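Local coordinates for cutinase-like protein (PDB 2CZQ) that probably hydrolyses carboxylic ester bonds, as a cutinase-like enzyme with the alpha/beta hydrolase fold, at residues Q23-R28 / S182-Q187; R65-G70 / V77-Q82; C161-G166 / T170-G175. All coordinates share one frame; numbering follows the deposited sequence.

Contact 1. Residues Q23-R28 / S182-Q187; sequences QSAGFR and SYPSDQ
An ST turn just ahead of helix 28-37 meets, through Ala25 and Gly26, the ring of Pro184 in the short link between helices 178-181 and 187-200. The chains come closest at Gly26 and Pro184, whose CA atoms are 4.2 Å apart. Pro184 presents one side of its ring: CB lies 3.2 Å from Ala25 O, while CG packs against the methyl group of the same alanine, 3.8 Å from Ala25 CB. That CG also reaches to 3.9 Å from Gly26 N, so the pyrrolidine rests across the Ala25-Gly26 peptide. Beside this apolar patch one water joins the two carbonyls, donating to Ala25 O and to Pro184 O, at 2.8 Å in each case. The contact is small, and its polar link runs through solvent.

The turn is held from within. Ser24 OG points anti to its own backbone N (chi1 176°), which swings it alongside the following peptide, where it accepts from Gly26 N at 3.0 Å. Glu19 clamps the same bend, its carboxylate bonding to Ser24 OG and to Ala25 N. Gln190 NE2 on helix 187-200 bonds to the carbonyls of both Gly26 and Tyr183, tying the two loops to that helix, while Phe27 turns away from Pro184 and packs on strands 78-84 and 108-114 of the central sheet.

Contact 2. Residues R65-G70 / V77-Q82; sequences RRINSG and VCYILQ
Ile67 on helix 57-73 faces Tyr79 on strand 78-84, their CA atoms 7.5 Å apart, and the two segments run antiparallel: their axes lie 9.9 Å apart at closest and make 172°. The helix is the crossover from edge strand 41-45 past strand 9-14 to strand 78-84.

Tyr79 makes the largest share of the contact. CG anti to the carbonyl carbon (chi1 -60°) carries the ring off the strand toward the helix, with Ile67 lying over one face. Ile67 CG1 sits 4.2 Å from the Tyr79 ring centroid and only 9° off the normal, a CH-pi contact, while Ile67 CG2 touches Tyr79 CE2 at 3.8 Å. Beyond CG1, the terminal methyl Ile67 CD1 meets Leu81 CD2 at 4.0 Å, the two side chains crossing at about a right angle. At the other end Val77 CG1 packs against the backbone of Gly70.

The phenol donates a weak hydrogen bond to the helix, Tyr79 OH to Ile67 O at 2.7 Å. The same oxygen comes within 3.1 Å of Gly70 CA, which approaches the ring at its edge. Arg66, whose NH2 hydrogen-bonds a citrate probably picked up from the crystallisation liquor, has its guanidinium nearly perpendicular to the ring. Tyr79 thus combines an apolar face with a polar end, which finds a backbone carbonyl in a largely apolar interface.

Contact 3. Residues C161-G166 / T170-G175; sequences CAYGDG and TAHGFG
Tyr163 and His172 stack across a loop that follows strand 157-160, the type II beta turn Ala162-Asp165 setting the tyrosine at its tip and Asp165 at its end. The disulfide Cys161-Cys168 ties the start of the loop to its middle. Asp165 fits the acid of a Ser-His-Asp triad with Ser85 and His180, as expected of an alpha/beta hydrolase, so the loop probably helps shape the active site.

The aromatic contact is an offset stack, with the centroids of the Tyr163 and His172 rings 4.2 Å apart and their planes 12° from parallel. Tyr163 CE2 lies over the centre of the imidazole, 3.4 Å from His172 ND1, and His172 CB adds a CH-pi contact to the same tyrosine face. With CG anti to the backbone N (chi1 -173°), Tyr163 is carried out over the histidine. The methyl of Ala171 covers the opposite imidazole face, so the ring is sandwiched.

Backbone packing is made by glycines. Gly164, which takes the positive phi of the turn, brings its O within 3.1 Å of Gly173 CA. Gly166 CA lies 3.7 Å from Gly173 CA, an approach possible because neither residue has a side chain to collide with the facing backbone. Gly166 CA also makes a bent CA-H...O contact with Gly175 O at 3.2 Å (124° at the hydrogen).

Asp165 N donates to Ala162 O at 2.9 Å to close the turn. Most polar side-chain ends are held by residues outside the two segments. Asp165 OD2 bonds to His180 ND1 and Tyr183 OH, with OD1 taking Val167 N; Asp169 OD2 holds both His172 ND1 and Gly164 N. Between the segments themselves a water makes the link: it donates to Gly166 O at 2.8 Å and accepts from Gly175 N at 2.9 Å.

How the contacts relate
All three contacts belong to one alpha/beta hydrolase domain built on a parallel sheet. Contact 1 closes a long loop of chain within which contacts 2 and 3 follow in series. Contacts 1 and 3 are the closest pair, centres about 17 Å apart, and Tyr183 joins them: its OH probably bonds to Ala162 N, so the loop before helix 187-200 is fastened to the one carrying the probable triad acid. Contact 2 has its centre about 21 Å from that of contact 1, yet they touch where Phe27 packs on Gln82 of strand 78-84. Contacts 2 and 3, with centres about 30 Å apart, lie on opposite sides of the chain's centre.

Contact 1. Residues Q23-R28 / S182-Q187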
ATOM      1  N   GLN A  23      -4.861 -11.800  -5.352  1.00  6.17           N
ATOM      2  CA  GLN A  23      -3.759 -11.002  -4.837  1.00  5.97           C
ATOM      3  C   GLN A  23      -3.048 -10.275  -5.973  1.00  5.78           C
ATOM      4  O   GLN A  23      -2.836 -10.836  -7.049  1.00  5.77           O
ATOM      5  CB  GLN A  23      -2.772 -11.874  -4.065  1.00  6.31           C
ATOM      6  CG  GLN A  23      -1.717 -11.052  -3.344  1.00  6.68           C
ATOM      7  CD  GLN A  23      -0.741 -11.853  -2.497  1.00  6.91           C
ATOM      8  OE1 GLN A  23      -0.002 -11.260  -1.726  1.00  8.49           O
ATOM      9  NE2 GLN A  23      -0.720 -13.171  -2.640  1.00  8.56           N
ATOM     10  N   SER A  24      -2.683  -9.020  -5.739  1.00  5.62           N
ATOM     11  CA  SER A  24      -1.890  -8.294  -6.717  1.00  5.51           C
ATOM     12  C   SER A  24      -0.515  -8.928  -6.864  1.00  5.41           C
ATOM     13  O   SER A  24       0.124  -9.307  -5.871  1.00  5.68           O
ATOM     14  CB  SER A  24      -1.722  -6.843  -6.282  1.00  5.66           C
ATOM     15  OG  SER A  24      -0.882  -6.137  -7.181  1.00  6.09           O
ATOM     16  N   ALA A  25      -0.041  -9.017  -8.104  1.00  5.56           N
ATOM     17  CA  ALA A  25       1.331  -9.425  -8.361  1.00  5.83           C
ATOM     18  C   ALA A  25       2.313  -8.512  -7.633  1.00  5.82           C
ATOM     19  O   ALA A  25       3.425  -8.932  -7.317  1.00  6.29           O
ATOM     20  CB  ALA A  25       1.615  -9.420  -9.847  1.00  6.45           C
ATOM     21  N   GLY A  26       1.903  -7.273  -7.362  1.00  5.68           N
ATOM     22  CA  GLY A  26       2.750  -6.330  -6.655  1.00  5.76           C
ATOM     23  C   GLY A  26       3.174  -6.756  -5.261  1.00  5.44           C
ATOM     24  O   GLY A  26       4.189  -6.273  -4.770  1.00  5.56           O
ATOM     25  N   PHE A  27       2.404  -7.643  -4.622  1.00  5.26           N
ATOM     26  CA  PHE A  27       2.662  -8.003  -3.224  1.00  5.24           C
ATOM     27  C   PHE A  27       2.868  -9.480  -2.977  1.00  5.61           C
ATOM     28  O   PHE A  27       3.104  -9.881  -1.849  1.00  5.44           O
ATOM     29  CB  PHE A  27       1.560  -7.450  -2.309  1.00  5.53           C
ATOM     30  CG  PHE A  27       1.244  -6.033  -2.611  1.00  4.97           C
ATOM     31  CD1 PHE A  27       2.174  -5.041  -2.325  1.00  5.46           C
ATOM     32  CD2 PHE A  27       0.081  -5.690  -3.281  1.00  5.25           C
ATOM     33  CE1 PHE A  27       1.932  -3.724  -2.669  1.00  5.32           C
ATOM     34  CE2 PHE A  27      -0.178  -4.369  -3.626  1.00  5.63           C
ATOM     35  CZ  PHE A  27       0.752  -3.381  -3.324  1.00  5.61           C
ATOM     36  N   ARG A  28       2.802 -10.296  -4.021  1.00  6.03           N
ATOM     37  CA  ARG A  28       2.838 -11.743  -3.829  1.00  6.74           C
ATOM     38  C   ARG A  28       4.086 -12.215  -3.081  1.00  6.40           C
ATOM     39  O   ARG A  28       3.988 -12.972  -2.112  1.00  6.56           O
ATOM     40  CB  ARG A  28       2.734 -12.451  -5.181  0.50  7.57           C
ATOM     41  CG  ARG A  28       2.311 -13.909  -5.106  0.50  9.40           C
ATOM     42  CD  ARG A  28       1.994 -14.548  -6.459  0.50 11.95           C
ATOM     43  NE  ARG A  28       1.500 -13.583  -7.443  0.50 14.44           N
ATOM     44  CZ  ARG A  28       0.363 -13.704  -8.123  0.50 15.42           C
ATOM     45  NH1 ARG A  28      -0.430 -14.753  -7.941  0.50 16.28           N
ATOM     46  NH2 ARG A  28       0.014 -12.766  -8.993  0.50 16.28           N
ATOM     47  N   SER A 182       7.415  -2.985 -13.008  1.00  6.62           N
ATOM     48  CA  SER A 182       8.603  -3.639 -12.455  1.00  6.90           C
ATOM     49  C   SER A 182       8.401  -4.227 -11.061  1.00  6.53           C
ATOM     50  O   SER A 182       9.086  -5.174 -10.674  1.00  7.45           O
ATOM     51  CB  SER A 182       9.792  -2.656 -12.436  1.00  6.69           C
ATOM     52  OG  SER A 182       9.574  -1.615 -11.484  1.00  7.99           O
ATOM     53  N   TYR A 183       7.467  -3.655 -10.309  1.00  6.02           N
ATOM     54  CA  TYR A 183       7.398  -3.912  -8.877  1.00  5.72           C
ATOM     55  C   TYR A 183       7.288  -5.371  -8.453  1.00  5.64           C
ATOM     56  O   TYR A 183       7.946  -5.749  -7.485  1.00  5.61           O
ATOM     57  CB  TYR A 183       6.291  -3.101  -8.211  1.00  5.79           C
ATOM     58  CG  TYR A 183       6.416  -1.620  -8.431  1.00  5.47           C
ATOM     59  CD1 TYR A 183       7.256  -0.840  -7.640  1.00  6.28           C
ATOM     60  CD2 TYR A 183       5.688  -0.994  -9.434  1.00  5.31           C
ATOM     61  CE1 TYR A 183       7.362   0.526  -7.847  1.00  5.99           C
ATOM     62  CE2 TYR A 183       5.784   0.369  -9.650  1.00  5.23           C
ATOM     63  CZ  TYR A 183       6.631   1.125  -8.854  1.00  5.43           C
ATOM     64  OH  TYR A 183       6.746   2.481  -9.033  1.00  5.61           O
ATOM     65  N   PRO A 184       6.453  -6.188  -9.109  1.00  6.02           N
ATOM     66  CA  PRO A 184       6.284  -7.576  -8.656  1.00  6.41           C
ATOM     67  C   PRO A 184       7.595  -8.338  -8.512  1.00  6.87           C
ATOM     68  O   PRO A 184       7.700  -9.174  -7.608  1.00  7.20           O
ATOM     69  CB  PRO A 184       5.414  -8.198  -9.749  1.00  6.70           C
ATOM     70  CG  PRO A 184       4.595  -7.053 -10.234  1.00  6.98           C
ATOM     71  CD  PRO A 184       5.569  -5.895 -10.259  1.00  6.37           C
ATOM     72  N   SER A 185       8.567  -8.060  -9.373  1.00  7.11           N
ATOM     73  CA  SER A 185       9.817  -8.804  -9.351  1.00  8.32           C
ATOM     74  C   SER A 185      11.026  -7.998  -8.901  1.00  7.82           C
ATOM     75  O   SER A 185      12.141  -8.520  -8.875  1.00  9.33           O
ATOM     76  CB  SER A 185      10.066  -9.467 -10.695  1.00  9.76           C
ATOM     77  OG  SER A 185       9.242 -10.610 -10.798  1.00 12.58           O
ATOM     78  N   ASP A 186      10.815  -6.744  -8.525  1.00  6.88           N
ATOM     79  CA  ASP A 186      11.915  -5.940  -8.035  1.00  6.51           C
ATOM     80  C   ASP A 186      12.268  -6.398  -6.624  1.00  6.07           C
ATOM     81  O   ASP A 186      11.444  -6.320  -5.711  1.00  5.85           O
ATOM     82  CB  ASP A 186      11.546  -4.467  -8.060  1.00  6.87           C
ATOM     83  CG  ASP A 186      12.722  -3.581  -7.779  1.00  6.96           C
ATOM     84  OD1 ASP A 186      13.279  -3.662  -6.662  1.00  8.01           O
ATOM     85  OD2 ASP A 186      13.153  -2.779  -8.625  1.00  8.71           O
ATOM     86  N   GLN A 187      13.489  -6.896  -6.455  1.00  6.51           N
ATOM     87  CA  GLN A 187      13.895  -7.480  -5.183  1.00  7.28           C
ATOM     88  C   GLN A 187      14.031  -6.437  -4.081  1.00  7.22           C
ATOM     89  O   GLN A 187      13.757  -6.729  -2.915  1.00  7.74           O
ATOM     90  CB  GLN A 187      15.189  -8.262  -5.346  1.00  7.38           C
ATOM     91  CG  GLN A 187      15.060  -9.450  -6.276  1.00  7.72           C
ATOM     92  CD  GLN A 187      16.400  -9.977  -6.721  1.00  7.82           C
ATOM     93  OE1 GLN A 187      17.246  -9.214  -7.179  1.00  8.72           O
ATOM     94  NE2 GLN A 187      16.602 -11.284  -6.588  1.00  8.18           N
TER
HETATM   95  O   HOH W   1       5.543 -10.236  -6.107  1.00  8.10           O

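Contact 2. Residues R65-G70 / V77-Q82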
ATOM      1  N   ARG A  65     -14.376  -1.606   4.692  1.00  6.50           N
ATOM      2  CA  ARG A  65     -15.258  -2.685   5.133  1.00  7.20           C
ATOM      3  C   ARG A  65     -14.466  -3.786   5.842  1.00  6.66           C
ATOM      4  O   ARG A  65     -14.852  -4.232   6.929  1.00  7.22           O
ATOM      5  CB  ARG A  65     -16.051  -3.257   3.954  0.50  7.64           C
ATOM      6  CG  ARG A  65     -16.857  -4.516   4.269  0.50  9.35           C
ATOM      7  CD  ARG A  65     -16.987  -5.465   3.084  0.50 12.19           C
ATOM      8  NE  ARG A  65     -16.273  -6.726   3.283  0.50 14.26           N
ATOM      9  CZ  ARG A  65     -14.964  -6.905   3.120  0.50 15.08           C
ATOM     10  NH1 ARG A  65     -14.181  -5.900   2.762  0.50 15.66           N
ATOM     11  NH2 ARG A  65     -14.431  -8.102   3.328  0.50 15.32           N
ATOM     12  N   ARG A  66     -13.364  -4.224   5.234  1.00  6.31           N
ATOM     13  CA  ARG A  66     -12.551  -5.279   5.832  1.00  6.14           C
ATOM     14  C   ARG A  66     -11.942  -4.835   7.159  1.00  5.88           C
ATOM     15  O   ARG A  66     -11.915  -5.609   8.119  1.00  5.98           O
ATOM     16  CB  ARG A  66     -11.462  -5.774   4.869  1.00  6.12           C
ATOM     17  CG  ARG A  66     -10.634  -6.933   5.410  1.00  6.10           C
ATOM     18  CD  ARG A  66     -11.457  -8.183   5.639  1.00  6.41           C
ATOM     19  NE  ARG A  66     -10.732  -9.304   6.227  1.00  6.47           N
ATOM     20  CZ  ARG A  66     -10.506  -9.471   7.531  1.00  6.38           C
ATOM     21  NH1 ARG A  66     -10.901  -8.561   8.412  1.00  7.86           N
ATOM     22  NH2 ARG A  66      -9.878 -10.562   7.954  1.00  6.57           N
ATOM     23  N   ILE A  67     -11.456  -3.597   7.211  1.00  5.78           N
ATOM     24  CA  ILE A  67     -10.896  -3.060   8.447  1.00  6.15           C
ATOM     25  C   ILE A  67     -11.937  -3.104   9.564  1.00  6.23           C
ATOM     26  O   ILE A  67     -11.675  -3.604  10.664  1.00  6.07           O
ATOM     27  CB  ILE A  67     -10.392  -1.616   8.240  1.00  5.91           C
ATOM     28  CG1 ILE A  67      -9.150  -1.608   7.349  1.00  6.01           C
ATOM     29  CG2 ILE A  67     -10.119  -0.932   9.588  1.00  6.84           C
ATOM     30  CD1 ILE A  67      -8.756  -0.220   6.878  1.00  6.45           C
ATOM     31  N   ASN A  68     -13.122  -2.576   9.278  1.00  6.76           N
ATOM     32  CA  ASN A  68     -14.153  -2.474  10.296  1.00  7.81           C
ATOM     33  C   ASN A  68     -14.723  -3.830  10.700  1.00  7.78           C
ATOM     34  O   ASN A  68     -14.982  -4.065  11.879  1.00  7.84           O
ATOM     35  CB  ASN A  68     -15.243  -1.501   9.859  1.00  8.82           C
ATOM     36  CG  ASN A  68     -14.765  -0.054   9.858  1.00 10.60           C
ATOM     37  OD1 ASN A  68     -13.860   0.318  10.603  1.00 12.85           O
ATOM     38  ND2 ASN A  68     -15.375   0.766   9.012  1.00 12.69           N
ATOM     39  N   SER A  69     -14.887  -4.733   9.738  1.00  7.98           N
ATOM     40  CA  SER A  69     -15.387  -6.070  10.059  1.00  8.32           C
ATOM     41  C   SER A  69     -14.406  -6.822  10.951  1.00  7.61           C
ATOM     42  O   SER A  69     -14.819  -7.510  11.890  1.00  7.89           O
ATOM     43  CB  SER A  69     -15.625  -6.881   8.784  0.65  9.09           C
ATOM     44  OG  SER A  69     -16.686  -6.349   8.018  0.65 10.35           O
ATOM     45  N   GLY A  70     -13.113  -6.680  10.667  1.00  7.26           N
ATOM     46  CA  GLY A  70     -12.089  -7.298  11.484  1.00  7.09           C
ATOM     47  C   GLY A  70     -12.101  -6.761  12.901  1.00  6.69           C
ATOM     48  O   GLY A  70     -12.023  -7.530  13.861  1.00  7.14           O
ATOM     49  N   VAL A  77      -6.901  -6.610  16.359  1.00  7.08           N
ATOM     50  CA  VAL A  77      -6.328  -6.986  15.072  1.00  6.60           C
ATOM     51  C   VAL A  77      -5.475  -5.849  14.500  1.00  6.49           C
ATOM     52  O   VAL A  77      -5.752  -4.665  14.731  1.00  7.32           O
ATOM     53  CB  VAL A  77      -7.427  -7.435  14.067  1.00  7.21           C
ATOM     54  CG1 VAL A  77      -8.300  -6.268  13.613  1.00  7.89           C
ATOM     55  CG2 VAL A  77      -6.825  -8.173  12.868  1.00  7.85           C
ATOM     56  N   CYS A  78      -4.425  -6.222  13.773  1.00  5.94           N
ATOM     57  CA  CYS A  78      -3.565  -5.266  13.086  1.00  6.14           C
ATOM     58  C   CYS A  78      -3.712  -5.386  11.581  1.00  5.60           C
ATOM     59  O   CYS A  78      -3.975  -6.469  11.059  1.00  6.03           O
ATOM     60  CB  CYS A  78      -2.118  -5.538  13.432  1.00  6.25           C
ATOM     61  SG  CYS A  78      -1.745  -5.454  15.188  1.00  7.30           S
ATOM     62  N   TYR A  79      -3.489  -4.275  10.886  1.00  5.48           N
ATOM     63  CA  TYR A  79      -3.525  -4.251   9.429  1.00  5.41           C
ATOM     64  C   TYR A  79      -2.278  -3.642   8.823  1.00  5.16           C
ATOM     65  O   TYR A  79      -1.703  -2.690   9.373  1.00  5.29           O
ATOM     66  CB  TYR A  79      -4.709  -3.419   8.939  1.00  5.71           C
ATOM     67  CG  TYR A  79      -6.039  -3.933   9.402  1.00  5.73           C
ATOM     68  CD1 TYR A  79      -6.588  -5.080   8.849  1.00  6.55           C
ATOM     69  CD2 TYR A  79      -6.743  -3.285  10.407  1.00  6.18           C
ATOM     70  CE1 TYR A  79      -7.804  -5.569   9.274  1.00  6.75           C
ATOM     71  CE2 TYR A  79      -7.970  -3.767  10.848  1.00  6.72           C
ATOM     72  CZ  TYR A  79      -8.492  -4.914  10.273  1.00  6.37           C
ATOM     73  OH  TYR A  79      -9.706  -5.409  10.679  1.00  6.66           O
ATOM     74  N   ILE A  80      -1.898  -4.173   7.664  1.00  4.94           N
ATOM     75  CA  ILE A  80      -1.058  -3.441   6.718  1.00  4.98           C
ATOM     76  C   ILE A  80      -1.918  -3.239   5.478  1.00  4.85           C
ATOM     77  O   ILE A  80      -2.514  -4.192   4.973  1.00  5.20           O
ATOM     78  CB  ILE A  80       0.220  -4.227   6.341  1.00  5.33           C
ATOM     79  CG1 ILE A  80       1.052  -4.595   7.579  1.00  5.97           C
ATOM     80  CG2 ILE A  80       1.045  -3.446   5.305  1.00  6.03           C
ATOM     81  CD1 ILE A  80       1.672  -3.418   8.325  1.00  6.27           C
ATOM     82  N   LEU A  81      -2.000  -2.002   4.996  1.00  4.58           N
ATOM     83  CA  LEU A  81      -2.702  -1.709   3.750  1.00  4.88           C
ATOM     84  C   LEU A  81      -1.692  -1.567   2.623  1.00  4.88           C
ATOM     85  O   LEU A  81      -0.745  -0.785   2.737  1.00  5.78           O
ATOM     86  CB  LEU A  81      -3.529  -0.424   3.855  1.00  5.22           C
ATOM     87  CG  LEU A  81      -4.470  -0.300   5.054  1.00  5.29           C
ATOM     88  CD1 LEU A  81      -5.280   0.983   4.951  1.00  6.33           C
ATOM     89  CD2 LEU A  81      -5.376  -1.516   5.196  1.00  5.67           C
ATOM     90  N   GLN A  82      -1.904  -2.323   1.551  1.00  4.69           N
ATOM     91  CA  GLN A  82      -1.002  -2.353   0.408  1.00  4.64           C
ATOM     92  C   GLN A  82      -1.786  -1.983  -0.830  1.00  4.32           C
ATOM     93  O   GLN A  82      -2.895  -2.476  -1.028  1.00  4.35           O
ATOM     94  CB  GLN A  82      -0.427  -3.754   0.234  1.00  5.04           C
ATOM     95  CG  GLN A  82       0.328  -4.268   1.449  1.00  5.69           C
ATOM     96  CD  GLN A  82       0.632  -5.751   1.377  1.00  5.06           C
ATOM     97  OE1 GLN A  82      -0.169  -6.529   0.860  1.00  5.78           O
ATOM     98  NE2 GLN A  82       1.790  -6.146   1.907  1.00  5.81           N
TER

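Contact 3. Residues C161-G166 / T170-G175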
ATOM      1  N   CYS A 161       8.179   4.488  -5.326  1.00  4.90           N
ATOM      2  CA  CYS A 161       8.029   4.885  -6.713  1.00  5.19           C
ATOM      3  C   CYS A 161       9.340   4.622  -7.418  1.00  5.03           C
ATOM      4  O   CYS A 161      10.358   5.243  -7.102  1.00  5.17           O
ATOM      5  CB  CYS A 161       7.659   6.367  -6.818  1.00  5.36           C
ATOM      6  SG  CYS A 161       7.452   6.923  -8.523  1.00  5.92           S
ATOM      7  N   ALA A 162       9.325   3.678  -8.353  1.00  5.18           N
ATOM      8  CA  ALA A 162      10.508   3.362  -9.142  1.00  5.38           C
ATOM      9  C   ALA A 162      10.885   4.571  -9.977  1.00  5.42           C
ATOM     10  O   ALA A 162      10.021   5.203 -10.574  1.00  5.63           O
ATOM     11  CB  ALA A 162      10.237   2.168 -10.043  1.00  5.67           C
ATOM     12  N   TYR A 163      12.173   4.894 -10.028  1.00  5.47           N
ATOM     13  CA  TYR A 163      12.621   6.010 -10.842  1.00  5.78           C
ATOM     14  C   TYR A 163      12.118   5.829 -12.265  1.00  5.86           C
ATOM     15  O   TYR A 163      12.335   4.790 -12.889  1.00  6.36           O
ATOM     16  CB  TYR A 163      14.139   6.113 -10.822  1.00  6.12           C
ATOM     17  CG  TYR A 163      14.672   7.342 -11.513  1.00  6.50           C
ATOM     18  CD1 TYR A 163      14.851   7.367 -12.900  1.00  7.44           C
ATOM     19  CD2 TYR A 163      14.986   8.483 -10.787  1.00  7.22           C
ATOM     20  CE1 TYR A 163      15.344   8.497 -13.539  1.00  8.56           C
ATOM     21  CE2 TYR A 163      15.489   9.617 -11.419  1.00  7.91           C
ATOM     22  CZ  TYR A 163      15.662   9.616 -12.797  1.00  8.35           C
ATOM     23  OH  TYR A 163      16.152  10.729 -13.445  1.00 10.57           O
ATOM     24  N   GLY A 164      11.440   6.845 -12.778  1.00  5.78           N
ATOM     25  CA  GLY A 164      10.948   6.783 -14.135  1.00  5.97           C
ATOM     26  C   GLY A 164       9.652   6.029 -14.356  1.00  5.47           C
ATOM     27  O   GLY A 164       9.264   5.839 -15.506  1.00  6.05           O
ATOM     28  N   ASP A 165       8.974   5.609 -13.287  1.00  5.47           N
ATOM     29  CA  ASP A 165       7.616   5.078 -13.406  1.00  5.23           C
ATOM     30  C   ASP A 165       6.691   6.263 -13.676  1.00  5.24           C
ATOM     31  O   ASP A 165       6.502   7.098 -12.805  1.00  5.40           O
ATOM     32  CB  ASP A 165       7.245   4.362 -12.099  1.00  5.43           C
ATOM     33  CG  ASP A 165       5.781   3.982 -12.015  1.00  5.00           C
ATOM     34  OD1 ASP A 165       4.976   4.409 -12.875  1.00  5.37           O
ATOM     35  OD2 ASP A 165       5.373   3.232 -11.098  1.00  5.23           O
ATOM     36  N   GLY A 166       6.131   6.345 -14.881  1.00  5.23           N
ATOM     37  CA  GLY A 166       5.361   7.511 -15.284  1.00  5.66           C
ATOM     38  C   GLY A 166       4.061   7.757 -14.538  1.00  5.32           C
ATOM     39  O   GLY A 166       3.473   8.828 -14.673  1.00  5.79           O
ATOM     40  N   THR A 170       6.016  11.721 -12.735  1.00  6.02           N
ATOM     41  CA  THR A 170       5.807  12.391 -14.017  1.00  6.49           C
ATOM     42  C   THR A 170       6.995  13.255 -14.415  1.00  6.57           C
ATOM     43  O   THR A 170       7.038  13.754 -15.541  1.00  7.17           O
ATOM     44  CB  THR A 170       4.515  13.229 -14.050  1.00  7.15           C
ATOM     45  OG1 THR A 170       4.610  14.295 -13.095  1.00  7.98           O
ATOM     46  CG2 THR A 170       3.289  12.399 -13.650  1.00  7.39           C
ATOM     47  N   ALA A 171       7.958  13.437 -13.512  1.00  6.31           N
ATOM     48  CA  ALA A 171       9.182  14.150 -13.863  1.00  6.72           C
ATOM     49  C   ALA A 171      10.055  13.307 -14.789  1.00  6.65           C
ATOM     50  O   ALA A 171      10.425  13.753 -15.879  1.00  7.29           O
ATOM     51  CB  ALA A 171       9.950  14.562 -12.613  1.00  7.00           C
ATOM     52  N   HIS A 172      10.361  12.085 -14.362  1.00  6.58           N
ATOM     53  CA  HIS A 172      11.308  11.247 -15.088  1.00  6.84           C
ATOM     54  C   HIS A 172      10.658  10.156 -15.907  1.00  6.53           C
ATOM     55  O   HIS A 172      11.319   9.538 -16.733  1.00  7.08           O
ATOM     56  CB  HIS A 172      12.319  10.590 -14.146  1.00  6.94           C
ATOM     57  CG  HIS A 172      12.749  11.456 -13.005  1.00  6.92           C
ATOM     58  ND1 HIS A 172      12.447  11.147 -11.700  1.00  6.97           N
ATOM     59  CD2 HIS A 172      13.471  12.600 -12.965  1.00  8.07           C
ATOM     60  CE1 HIS A 172      12.948  12.072 -10.902  1.00  7.23           C
ATOM     61  NE2 HIS A 172      13.577  12.963 -11.645  1.00  8.23           N
ATOM     62  N   GLY A 173       9.380   9.890 -15.646  1.00  6.60           N
ATOM     63  CA  GLY A 173       8.681   8.806 -16.305  1.00  6.71           C
ATOM     64  C   GLY A 173       7.799   9.284 -17.435  1.00  6.44           C
ATOM     65  O   GLY A 173       7.623  10.485 -17.635  1.00  6.71           O
ATOM     66  N   PHE A 174       7.232   8.335 -18.170  1.00  6.64           N
ATOM     67  CA  PHE A 174       6.391   8.673 -19.307  1.00  6.58           C
ATOM     68  C   PHE A 174       5.286   7.634 -19.480  1.00  6.63           C
ATOM     69  O   PHE A 174       5.408   6.687 -20.270  1.00  7.56           O
ATOM     70  CB  PHE A 174       7.229   8.850 -20.580  1.00  6.98           C
ATOM     71  CG  PHE A 174       6.527   9.621 -21.661  1.00  6.94           C
ATOM     72  CD1 PHE A 174       6.403  11.006 -21.582  1.00  7.19           C
ATOM     73  CD2 PHE A 174       5.995   8.962 -22.765  1.00  7.89           C
ATOM     74  CE1 PHE A 174       5.762  11.724 -22.584  1.00  7.87           C
ATOM     75  CE2 PHE A 174       5.351   9.669 -23.774  1.00  8.29           C
ATOM     76  CZ  PHE A 174       5.230  11.050 -23.685  1.00  8.05           C
ATOM     77  N   GLY A 175       4.209   7.828 -18.715  1.00  6.50           N
ATOM     78  CA  GLY A 175       3.068   6.931 -18.730  1.00  6.66           C
ATOM     79  C   GLY A 175       3.356   5.567 -18.143  1.00  6.65           C
ATOM     80  O   GLY A 175       4.358   5.375 -17.441  1.00  7.13           O
TER
HETATM   81  O   HOH W   2       4.049  10.157 -17.036  1.00  6.62           O